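Local structure of putative TIM-barrel metal-dependent hydrolase (Mycobacterium avium subsp. paratuberculosis S397, 4DZI) at residues D13-E18 / L121-C126; A165-S170 / K190-R195. The protein is a putative metal-dependent amidohydrolase with a TIM-barrel fold, which probably uses a two-metal centre to hydrolyse a substrate not yet identified. All blocks are in the same frame, centred on the assembly; numbering follows the deposited sequence.

In the fold
Strand 9-15 comes first along the chain and delivers its C-terminal end to the metal centre; about a hundred residues later strand 115-121 lies down parallel to it, and contact 1 closes that long loop. The chain then runs through helices 128-131 and 136-153 into strand 163-165, and contact 2 closes a much shorter loop in which helix 174-186 leads back to strand 192-193. The two loops follow one another in series, neither crossing the other. Residues 121-126 and both segments of contact 2 meet in the barrel: Leu121 packs on Ala166 and Pro122 on Leu193. Contact 2 also ties the sheet of 9-15, 115-121 and 163-165, through residues after its last strand, to the sheet beginning at 192-193.

Contact 1: D13-E18 / L121-C126; sequences DNHYYE and LPTFGC. With CD (cadmium ion), chain Q.
His15 and Leu121 form a parallel bridge where strands 9-15 and 115-121 end, their CA atoms 4.8 Å apart, and Leu121 N donates to Asn14 O. The His15 ring presents ND1 to two backbone carbonyls, with weak bonds to Leu121 O (3.0 Å) and Pro122 O (2.8 Å), the latter at the ring edge. NE2 binds cadmium at 2.2 Å, and Asp13 chelates the same ion unevenly, OD1 at 2.2 Å and OD2 at 2.6 Å; His230, Glu293 and Asp356 complete the site. Asp13 and His15, at the C-terminal end of the first barrel strand, form an Asp-X-His in place of the His-X-His of many amidohydrolases. Leu121 O sits over the centre of one face of the Tyr16 ring, 3.5 Å above its plane. Thr123 OG1 donates to Tyr16 O and is hydrogen-bonded to His359, a ligand of the second cadmium. Glu18 bends at chi2 (84°) toward the 123-125 backbone: OE1 accepts from Phe124 N at 2.8 Å, OE2 from Thr123 N and Gly125 N on opposite faces of its plane. Three amide N-H groups thus grip one buried carboxylate, probably favouring its anionic form, and the two weak ND1 bonds probably help fix the metal-binding imidazole's rotation.

Contact 2: A165-S170 / K190-R195; sequences AAPIVS and KLVLVR
Ala166 pushes its CB against the side chain of Leu193, 3.7 Å from CG, and also touches Leu191 CG. This is a beta-alpha-beta crossover of the TIM barrel: the chain leaves strand 163-165, passes through helix 174-186 and returns beside its starting point as strand 192-193. The touching parts run 38° apart and share a single bridge, Ile168 with Leu193. Both polar backbone groups of Leu193 are used there, its N donating to Pro167 O at 2.8 Å, almost straight at 172°, and its O accepting from Val169 N at 2.9 Å. Leu193 has CG anti to its carbonyl carbon (chi1 -59°), an arrangement that carries the branch to the methyl of Ala166 and on toward Pro122. Val169 meets Val192 with its CG2 branch, 4.0 Å from Val192 CB, and Val181 and Val184 of helix 174-186 pack against this pair of valines, Val181 on the former and Val184 on the latter. Pro167 brings CD to 3.2 Å from Leu191 O, a buried carbonyl oxygen with no hydrogen-bonding partner in the model. Where the backbones splay apart, water takes over on both sides of the bridge. One molecule links Ala165 O to Lys190 N; the other donates to Val169 O and accepts from Arg195 N at 2.8 Å.

Contact 1: D13-E18 / L121-C126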
loop_
_atom_site.group_PDB
_atom_site.type_symbol
_atom_site.label_atom_id
_atom_site.label_comp_id
_atom_site.label_asym_id
_atom_site.label_seq_id
_atom_site.Cartn_x
_atom_site.Cartn_y
_atom_site.Cartn_z
ATOM N N ASP C 13 3.658 19.712 15.360
ATOM C CA ASP C 13 4.712 18.703 15.184
ATOM C C ASP C 13 6.046 19.284 15.585
ATOM O O ASP C 13 6.737 19.923 14.782
ATOM C CB ASP C 13 4.819 18.241 13.728
ATOM C CG ASP C 13 5.681 17.015 13.579
ATOM O OD1 ASP C 13 6.285 16.551 14.592
ATOM O OD2 ASP C 13 5.781 16.547 12.420
ATOM N N ASN C 14 6.402 19.015 16.846
ATOM C CA ASN C 14 7.742 19.347 17.317
ATOM C C ASN C 14 8.308 18.141 18.040
ATOM O O ASN C 14 7.580 17.262 18.471
ATOM C CB ASN C 14 7.689 20.551 18.283
ATOM C CG ASN C 14 8.077 21.875 17.640
ATOM O OD1 ASN C 14 8.751 22.702 18.282
ATOM N ND2 ASN C 14 7.587 22.140 16.431
ATOM N N HIS C 15 9.640 18.074 18.124
ATOM C CA HIS C 15 10.305 16.975 18.842
ATOM C C HIS C 15 11.287 17.398 19.918
ATOM O O HIS C 15 11.846 18.485 19.859
ATOM C CB HIS C 15 11.025 16.056 17.827
ATOM C CG HIS C 15 10.072 15.345 16.915
ATOM N ND1 HIS C 15 9.467 14.206 17.278
ATOM C CD2 HIS C 15 9.554 15.691 15.667
ATOM C CE1 HIS C 15 8.617 13.812 16.308
ATOM N NE2 HIS C 15 8.663 14.707 15.323
ATOM N N TYR C 16 11.459 16.520 20.903
ATOM C CA TYR C 16 12.636 16.510 21.765
ATOM C C TYR C 16 13.506 15.329 21.315
ATOM O O TYR C 16 13.064 14.462 20.529
ATOM C CB TYR C 16 12.231 16.344 23.236
ATOM C CG TYR C 16 11.187 15.295 23.422
ATOM C CD1 TYR C 16 11.509 13.926 23.370
ATOM C CD2 TYR C 16 9.846 15.642 23.622
ATOM C CE1 TYR C 16 10.520 12.955 23.509
ATOM C CE2 TYR C 16 8.846 14.671 23.750
ATOM C CZ TYR C 16 9.193 13.330 23.706
ATOM O OH TYR C 16 8.233 12.362 23.823
ATOM N N TYR C 17 14.746 15.283 21.810
ATOM C CA TYR C 17 15.582 14.106 21.625
ATOM C C TYR C 17 15.694 13.490 23.017
ATOM O O TYR C 17 16.125 14.146 23.990
ATOM C CB TYR C 17 16.939 14.504 21.067
ATOM C CG TYR C 17 16.875 14.940 19.611
ATOM C CD1 TYR C 17 16.311 14.101 18.648
ATOM C CD2 TYR C 17 17.310 16.190 19.192
ATOM C CE1 TYR C 17 16.256 14.453 17.307
ATOM C CE2 TYR C 17 17.231 16.570 17.864
ATOM C CZ TYR C 17 16.695 15.703 16.916
ATOM O OH TYR C 17 16.661 16.074 15.586
ATOM N N GLU C 18 15.276 12.250 23.153
ATOM C CA GLU C 18 15.267 11.614 24.482
ATOM C C GLU C 18 16.660 11.429 25.037
ATOM O O GLU C 18 17.563 11.058 24.322
ATOM C CB GLU C 18 14.626 10.232 24.439
ATOM C CG GLU C 18 13.149 10.192 24.057
ATOM C CD GLU C 18 12.879 10.194 22.551
ATOM O OE1 GLU C 18 13.753 10.495 21.713
ATOM O OE2 GLU C 18 11.742 9.840 22.195
ATOM N N LEU C 121 6.746 15.728 20.706
ATOM C CA LEU C 121 6.512 14.345 20.315
ATOM C C LEU C 121 7.850 13.612 20.337
ATOM O O LEU C 121 8.886 14.231 20.177
ATOM C CB LEU C 121 5.914 14.306 18.883
ATOM C CG LEU C 121 4.718 15.247 18.708
ATOM C CD1 LEU C 121 4.199 15.189 17.288
ATOM C CD2 LEU C 121 3.578 14.863 19.641
ATOM N N PRO C 122 7.824 12.281 20.521
ATOM C CA PRO C 122 9.043 11.524 20.698
ATOM C C PRO C 122 9.838 11.366 19.409
ATOM O O PRO C 122 9.317 11.555 18.293
ATOM C CB PRO C 122 8.554 10.121 21.144
ATOM C CG PRO C 122 7.090 10.241 21.383
ATOM C CD PRO C 122 6.651 11.398 20.496
ATOM N N THR C 123 11.111 11.008 19.577
ATOM C CA THR C 123 11.963 10.647 18.455
ATOM C C THR C 123 12.297 9.158 18.589
ATOM O O THR C 123 11.717 8.316 17.889
ATOM C CB THR C 123 13.211 11.564 18.352
ATOM O OG1 THR C 123 12.754 12.924 18.179
ATOM C CG2 THR C 123 14.061 11.155 17.134
ATOM N N PHE C 124 13.188 8.824 19.514
ATOM C CA PHE C 124 13.447 7.410 19.836
ATOM C C PHE C 124 12.172 6.630 20.195
ATOM O O PHE C 124 12.036 5.474 19.829
ATOM C CB PHE C 124 14.457 7.352 20.996
ATOM C CG PHE C 124 14.796 5.958 21.464
ATOM C CD1 PHE C 124 15.683 5.157 20.757
ATOM C CD2 PHE C 124 14.235 5.461 22.635
ATOM C CE1 PHE C 124 15.990 3.876 21.194
ATOM C CE2 PHE C 124 14.562 4.184 23.090
ATOM C CZ PHE C 124 15.433 3.387 22.366
ATOM N N GLY C 125 11.235 7.231 20.929
ATOM C CA GLY C 125 10.111 6.491 21.443
ATOM C C GLY C 125 9.221 5.918 20.334
ATOM O O GLY C 125 8.477 4.967 20.581
ATOM N N CYS C 126 9.290 6.510 19.146
ATOM C CA CYS C 126 8.461 6.045 17.993
ATOM C C CYS C 126 8.957 4.725 17.381
ATOM O O CYS C 126 8.294 4.207 16.449
ATOM C CB CYS C 126 8.347 7.113 16.907
ATOM S SG CYS C 126 7.464 8.586 17.528
HETATM CD CD CD Q . 7.330 14.857 13.591
#

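Contact 2: A165-S170 / K190-R195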
loop_
_atom_site.group_PDB
_atom_site.type_symbol
_atom_site.label_atom_id
_atom_site.label_comp_id
_atom_site.label_asym_id
_atom_site.label_seq_id
_atom_site.Cartn_x
_atom_site.Cartn_y
_atom_site.Cartn_z
ATOM N N ALA C 165 2.930 17.862 25.742
ATOM C CA ALA C 165 3.773 16.677 25.516
ATOM C C ALA C 165 2.882 15.466 25.529
ATOM O O ALA C 165 2.286 15.149 26.541
ATOM C CB ALA C 165 4.873 16.574 26.591
ATOM N N ALA C 166 2.811 14.769 24.396
ATOM C CA ALA C 166 1.879 13.681 24.243
ATOM C C ALA C 166 2.456 12.346 24.708
ATOM O O ALA C 166 3.435 11.843 24.134
ATOM C CB ALA C 166 1.480 13.594 22.761
ATOM N N PRO C 167 1.853 11.738 25.748
ATOM C CA PRO C 167 2.343 10.439 26.203
ATOM C C PRO C 167 1.909 9.362 25.190
ATOM O O PRO C 167 1.038 9.617 24.345
ATOM C CB PRO C 167 1.607 10.207 27.534
ATOM C CG PRO C 167 0.350 11.020 27.390
ATOM C CD PRO C 167 0.712 12.236 26.555
ATOM N N ILE C 168 2.500 8.182 25.296
ATOM C CA ILE C 168 2.127 7.065 24.405
ATOM C C ILE C 168 1.104 6.194 25.104
ATOM O O ILE C 168 1.238 5.924 26.301
ATOM C CB ILE C 168 3.362 6.225 24.024
ATOM C CG1 ILE C 168 4.354 7.070 23.210
ATOM C CG2 ILE C 168 2.940 4.988 23.217
ATOM C CD1 ILE C 168 5.697 6.395 22.992
ATOM N N VAL C 169 0.087 5.741 24.373
ATOM C CA VAL C 169 -0.813 4.691 24.883
ATOM C C VAL C 169 -0.662 3.496 23.960
ATOM O O VAL C 169 -0.850 3.637 22.742
ATOM C CB VAL C 169 -2.271 5.132 24.929
ATOM C CG1 VAL C 169 -3.165 3.960 25.319
ATOM C CG2 VAL C 169 -2.402 6.267 25.945
ATOM N N SER C 170 -0.249 2.356 24.520
ATOM C CA SER C 170 -0.297 1.107 23.779
ATOM C C SER C 170 -1.585 0.384 24.134
ATOM O O SER C 170 -1.945 0.251 25.314
ATOM C CB SER C 170 0.875 0.187 24.119
ATOM O OG SER C 170 0.691 -1.094 23.476
ATOM N N LYS C 190 -3.386 16.280 27.108
ATOM C CA LYS C 190 -4.359 16.886 26.209
ATOM C C LYS C 190 -4.352 16.206 24.828
ATOM O O LYS C 190 -5.195 16.514 23.964
ATOM C CB LYS C 190 -4.081 18.390 26.043
ATOM C CG LYS C 190 -4.105 19.175 27.351
ATOM C CD LYS C 190 -5.426 19.037 28.062
ATOM C CE LYS C 190 -5.554 20.104 29.171
ATOM N NZ LYS C 190 -4.513 19.940 30.226
ATOM N N LEU C 191 -3.362 15.341 24.628
ATOM C CA LEU C 191 -3.194 14.605 23.348
ATOM C C LEU C 191 -2.476 13.314 23.727
ATOM O O LEU C 191 -1.563 13.348 24.579
ATOM C CB LEU C 191 -2.330 15.410 22.349
ATOM C CG LEU C 191 -1.939 14.726 21.022
ATOM C CD1 LEU C 191 -3.159 14.419 20.151
ATOM C CD2 LEU C 191 -0.971 15.616 20.260
ATOM N N VAL C 192 -2.898 12.164 23.182
ATOM C CA VAL C 192 -2.141 10.936 23.426
ATOM C C VAL C 192 -1.729 10.357 22.068
ATOM O O VAL C 192 -2.454 10.528 21.078
ATOM C CB VAL C 192 -2.935 9.872 24.215
ATOM C CG1 VAL C 192 -3.508 10.471 25.494
ATOM C CG2 VAL C 192 -4.042 9.297 23.344
ATOM N N LEU C 193 -0.607 9.658 22.027
ATOM C CA LEU C 193 -0.168 9.035 20.771
ATOM C C LEU C 193 -0.452 7.544 20.813
ATOM O O LEU C 193 -0.055 6.863 21.752
ATOM C CB LEU C 193 1.346 9.215 20.584
ATOM C CG LEU C 193 1.761 10.674 20.563
ATOM C CD1 LEU C 193 3.279 10.709 20.347
ATOM C CD2 LEU C 193 1.044 11.447 19.463
ATOM N N VAL C 194 -1.131 7.023 19.795
ATOM C CA VAL C 194 -1.223 5.588 19.626
ATOM C C VAL C 194 -0.485 5.292 18.333
ATOM O O VAL C 194 -0.557 6.083 17.394
ATOM C CB VAL C 194 -2.703 5.146 19.523
ATOM C CG1 VAL C 194 -2.825 3.676 19.079
ATOM C CG2 VAL C 194 -3.407 5.317 20.881
ATOM N N ARG C 195 0.269 4.200 18.316
ATOM C CA ARG C 195 1.089 3.934 17.152
ATOM C C ARG C 195 0.227 3.573 15.921
ATOM O O ARG C 195 -0.684 2.768 16.026
ATOM C CB ARG C 195 2.072 2.819 17.457
ATOM C CG ARG C 195 3.082 2.610 16.322
ATOM C CD ARG C 195 4.200 1.648 16.727
ATOM N NE ARG C 195 3.631 0.359 17.126
ATOM C CZ ARG C 195 3.973 -0.817 16.609
ATOM N NH1 ARG C 195 4.896 -0.913 15.645
ATOM N NH2 ARG C 195 3.399 -1.926 17.082
HETATM O O HOH W 1 -0.468 16.308 26.814
HETATM O O HOH W 2 0.427 2.603 20.654
#